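Local coordinates for malonyl CoA-acyl carrier protein transacylase (Clostridium perfringens, PDB 3PTW) that probably transfers the malonyl group from coenzyme A to acyl carrier protein, the step that supplies malonyl units for fatty acid synthesis, at residues G5-G10 / E260-S265. Residues are numbered along the deposited sequence; the frame is centred on the assembly and turned at random.
Sequences GFLFAG and EKMIES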
ATOM      1  N   GLY A   5       1.610  -9.381  12.571  1.00 35.61           N
ATOM      2  CA  GLY A   5       1.081  -8.199  11.872  1.00 33.92           C
ATOM      3  C   GLY A   5       0.985  -8.423  10.365  1.00 32.57           C
ATOM      4  O   GLY A   5       1.915  -8.950   9.759  1.00 32.80           O
ATOM      5  N   PHE A   6      -0.135  -8.034   9.751  1.00 31.32           N
ATOM      6  CA  PHE A   6      -0.328  -8.222   8.296  1.00 29.53           C
ATOM      7  C   PHE A   6       0.069  -6.955   7.530  1.00 29.45           C
ATOM      8  O   PHE A   6      -0.260  -5.839   7.944  1.00 29.23           O
ATOM      9  CB  PHE A   6      -1.787  -8.553   7.949  1.00 28.11           C
ATOM     10  CG  PHE A   6      -2.218  -9.969   8.281  1.00 28.29           C
ATOM     11  CD1 PHE A   6      -1.299 -10.972   8.532  1.00 28.26           C
ATOM     12  CD2 PHE A   6      -3.570 -10.295   8.282  1.00 28.12           C
ATOM     13  CE1 PHE A   6      -1.725 -12.281   8.821  1.00 29.68           C
ATOM     14  CE2 PHE A   6      -4.007 -11.603   8.564  1.00 28.63           C
ATOM     15  CZ  PHE A   6      -3.084 -12.587   8.829  1.00 28.47           C
ATOM     16  N   LEU A   7       0.759  -7.139   6.413  1.00 29.16           N
ATOM     17  CA  LEU A   7       1.113  -6.025   5.535  1.00 29.30           C
ATOM     18  C   LEU A   7       0.537  -6.348   4.169  1.00 29.70           C
ATOM     19  O   LEU A   7       0.744  -7.447   3.641  1.00 30.47           O
ATOM     20  CB  LEU A   7       2.637  -5.845   5.432  1.00 28.64           C
ATOM     21  CG  LEU A   7       3.444  -5.645   6.720  1.00 25.31           C
ATOM     22  CD1 LEU A   7       4.925  -5.648   6.416  1.00 29.66           C
ATOM     23  CD2 LEU A   7       3.050  -4.387   7.486  1.00 29.29           C
ATOM     24  N   PHE A   8      -0.208  -5.413   3.605  1.00 29.33           N
ATOM     25  CA  PHE A   8      -0.840  -5.681   2.315  1.00 29.72           C
ATOM     26  C   PHE A   8      -0.150  -4.934   1.201  1.00 30.42           C
ATOM     27  O   PHE A   8       0.067  -3.717   1.302  1.00 30.37           O
ATOM     28  CB  PHE A   8      -2.333  -5.371   2.369  1.00 28.67           C
ATOM     29  CG  PHE A   8      -3.073  -6.213   3.370  1.00 29.23           C
ATOM     30  CD1 PHE A   8      -3.432  -7.533   3.055  1.00 28.31           C
ATOM     31  CD2 PHE A   8      -3.374  -5.709   4.634  1.00 27.79           C
ATOM     32  CE1 PHE A   8      -4.090  -8.328   3.973  1.00 29.53           C
ATOM     33  CE2 PHE A   8      -4.038  -6.500   5.577  1.00 29.84           C
ATOM     34  CZ  PHE A   8      -4.399  -7.820   5.247  1.00 28.60           C
ATOM     35  N   ALA A   9       0.186  -5.681   0.148  1.00 31.41           N
ATOM     36  CA  ALA A   9       0.876  -5.155  -1.042  1.00 31.91           C
ATOM     37  C   ALA A   9       0.122  -4.033  -1.721  1.00 32.27           C
ATOM     38  O   ALA A   9      -1.110  -3.952  -1.625  1.00 32.82           O
ATOM     39  CB  ALA A   9       1.122  -6.263  -2.031  1.00 32.63           C
ATOM     40  N   GLY A  10       0.856  -3.187  -2.438  1.00 32.34           N
ATOM     41  CA  GLY A  10       0.265  -2.023  -3.086  1.00 32.40           C
ATOM     42  C   GLY A  10       0.727  -1.798  -4.512  1.00 33.30           C
ATOM     43  O   GLY A  10       1.288  -2.703  -5.162  1.00 33.55           O
ATOM     44  N   GLU A 260       6.901   1.046  12.900  1.00 33.02           N
ATOM     45  CA  GLU A 260       7.435   1.348  14.228  1.00 34.79           C
ATOM     46  C   GLU A 260       6.351   1.158  15.297  1.00 34.90           C
ATOM     47  O   GLU A 260       6.584   0.520  16.323  1.00 36.00           O
ATOM     48  CB  GLU A 260       7.994   2.795  14.226  1.00 36.06           C
ATOM     49  CG  GLU A 260       9.419   2.962  14.760  1.00 58.35           C
ATOM     50  CD  GLU A 260      10.364   3.732  13.796  1.00 38.21           C
ATOM     51  OE1 GLU A 260      11.457   3.191  13.505  1.00 58.51           O
ATOM     52  OE2 GLU A 260      10.037   4.852  13.339  1.00 57.80           O
ATOM     53  N   LYS A 261       5.161   1.702  15.042  1.00 34.43           N
ATOM     54  CA  LYS A 261       4.029   1.566  15.950  1.00 34.64           C
ATOM     55  C   LYS A 261       3.546   0.125  16.070  1.00 33.61           C
ATOM     56  O   LYS A 261       3.183  -0.335  17.161  1.00 33.24           O
ATOM     57  CB  LYS A 261       2.881   2.494  15.541  1.00 35.65           C
ATOM     58  CG  LYS A 261       3.129   3.958  15.886  1.00 43.94           C
ATOM     59  CD  LYS A 261       2.934   4.216  17.375  1.00 38.88           C
ATOM     60  CE  LYS A 261       3.560   5.543  17.778  1.00 46.10           C
ATOM     61  NZ  LYS A 261       4.999   5.385  18.161  1.00 41.69           N
ATOM     62  N   MET A 262       3.561  -0.596  14.950  1.00 33.19           N
ATOM     63  CA  MET A 262       3.189  -2.003  14.962  1.00 33.36           C
ATOM     64  C   MET A 262       4.115  -2.761  15.914  1.00 34.43           C
ATOM     65  O   MET A 262       3.651  -3.552  16.730  1.00 34.80           O
ATOM     66  CB  MET A 262       3.220  -2.602  13.546  1.00 32.39           C
ATOM     67  CG  MET A 262       2.052  -2.155  12.672  1.00 29.10           C
ATOM     68  SD  MET A 262       2.008  -2.847  11.008  1.00 30.73           S
ATOM     69  CE  MET A 262       1.325  -4.482  11.342  1.00 26.65           C
ATOM     70  N   ILE A 263       5.420  -2.505  15.799  1.00 35.10           N
ATOM     71  CA  ILE A 263       6.427  -3.125  16.660  1.00 36.33           C
ATOM     72  C   ILE A 263       6.244  -2.705  18.122  1.00 38.07           C
ATOM     73  O   ILE A 263       6.315  -3.549  19.015  1.00 38.52           O
ATOM     74  CB  ILE A 263       7.870  -2.831  16.160  1.00 36.18           C
ATOM     75  CG1 ILE A 263       8.101  -3.554  14.827  1.00 29.65           C
ATOM     76  CG2 ILE A 263       8.930  -3.206  17.234  1.00 31.63           C
ATOM     77  CD1 ILE A 263       9.474  -3.370  14.213  1.00 34.88           C
ATOM     78  N   GLU A 264       6.005  -1.409  18.347  1.00 38.92           N
ATOM     79  CA  GLU A 264       5.639  -0.879  19.671  1.00 40.73           C
ATOM     80  C   GLU A 264       4.494  -1.678  20.269  1.00 40.68           C
ATOM     81  O   GLU A 264       4.518  -2.039  21.437  1.00 41.52           O
ATOM     82  CB  GLU A 264       5.189   0.573  19.548  1.00 41.37           C
ATOM     83  CG  GLU A 264       6.024   1.580  20.292  1.00 56.33           C
ATOM     84  CD  GLU A 264       5.357   2.954  20.326  1.00 43.71           C
ATOM     85  OE1 GLU A 264       6.075   3.956  20.118  1.00 56.50           O
ATOM     86  OE2 GLU A 264       4.116   3.026  20.532  1.00 56.12           O
ATOM     87  N   SER A 265       3.502  -1.957  19.432  1.00 40.12           N
ATOM     88  CA  SER A 265       2.290  -2.658  19.818  1.00 40.27           C
ATOM     89  C   SER A 265       2.514  -4.155  19.997  1.00 40.44           C
ATOM     90  O   SER A 265       1.576  -4.887  20.310  1.00 40.92           O
ATOM     91  CB  SER A 265       1.199  -2.412  18.777  1.00 39.88           C
ATOM     92  OG  SER A 265       1.036  -1.015  18.548  1.00 45.06           O
TER
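Met-262 reaches Gly-5 and Leu-7 through an extended chain that turns at its last torsion: chi2 of -179° carries the sulfur straight out from the helix, and chi3 of 79° then bends the methyl aside onto the strand. There Met-262 CE lies 3.8 Å from Gly-5 CA and 4.0 Å from Phe-6 O, so the methyl rests against backbone. Because Gly-5 has no side chain, the methyl settles directly on its alpha carbon. Leu-7 completes the contact with one branch, its CD2 standing 4.0 Å from Met-262 SD, and the two side chains meet at a slant. These apolar and methyl-to-backbone approaches, with no polar bond between the segments, mark the contact as van der Waals packing. All the touching residues are buried; the segments bury 114 Å² between them, and Met-262 alone supplies the helix side.

Around the C-terminal turn of the helix, off the contact, Lys-261 O accepts both Ser-265 N and Ser-265 OG, from opposite faces of its carbonyl plane.

The contact lies in the alpha/beta core of the acyl transferase domain, where Leu-7 comes near, without touching, a GxSxG segment (Gly-89, Ser-91, Gly-93) consistent with this family's nucleophile elbow. Strand 5-8 and helix 260-264 run nearly antiparallel, at 163°, with a closest approach of 10.5 Å between their axes. Helix 255-264 leads into strand 269-273; strands 86-89, 4-8 and 269-273 are parallel neighbours within a mixed sheet, and Met-262 also touches Cys-88 and Phe-270 on the two flanking strands.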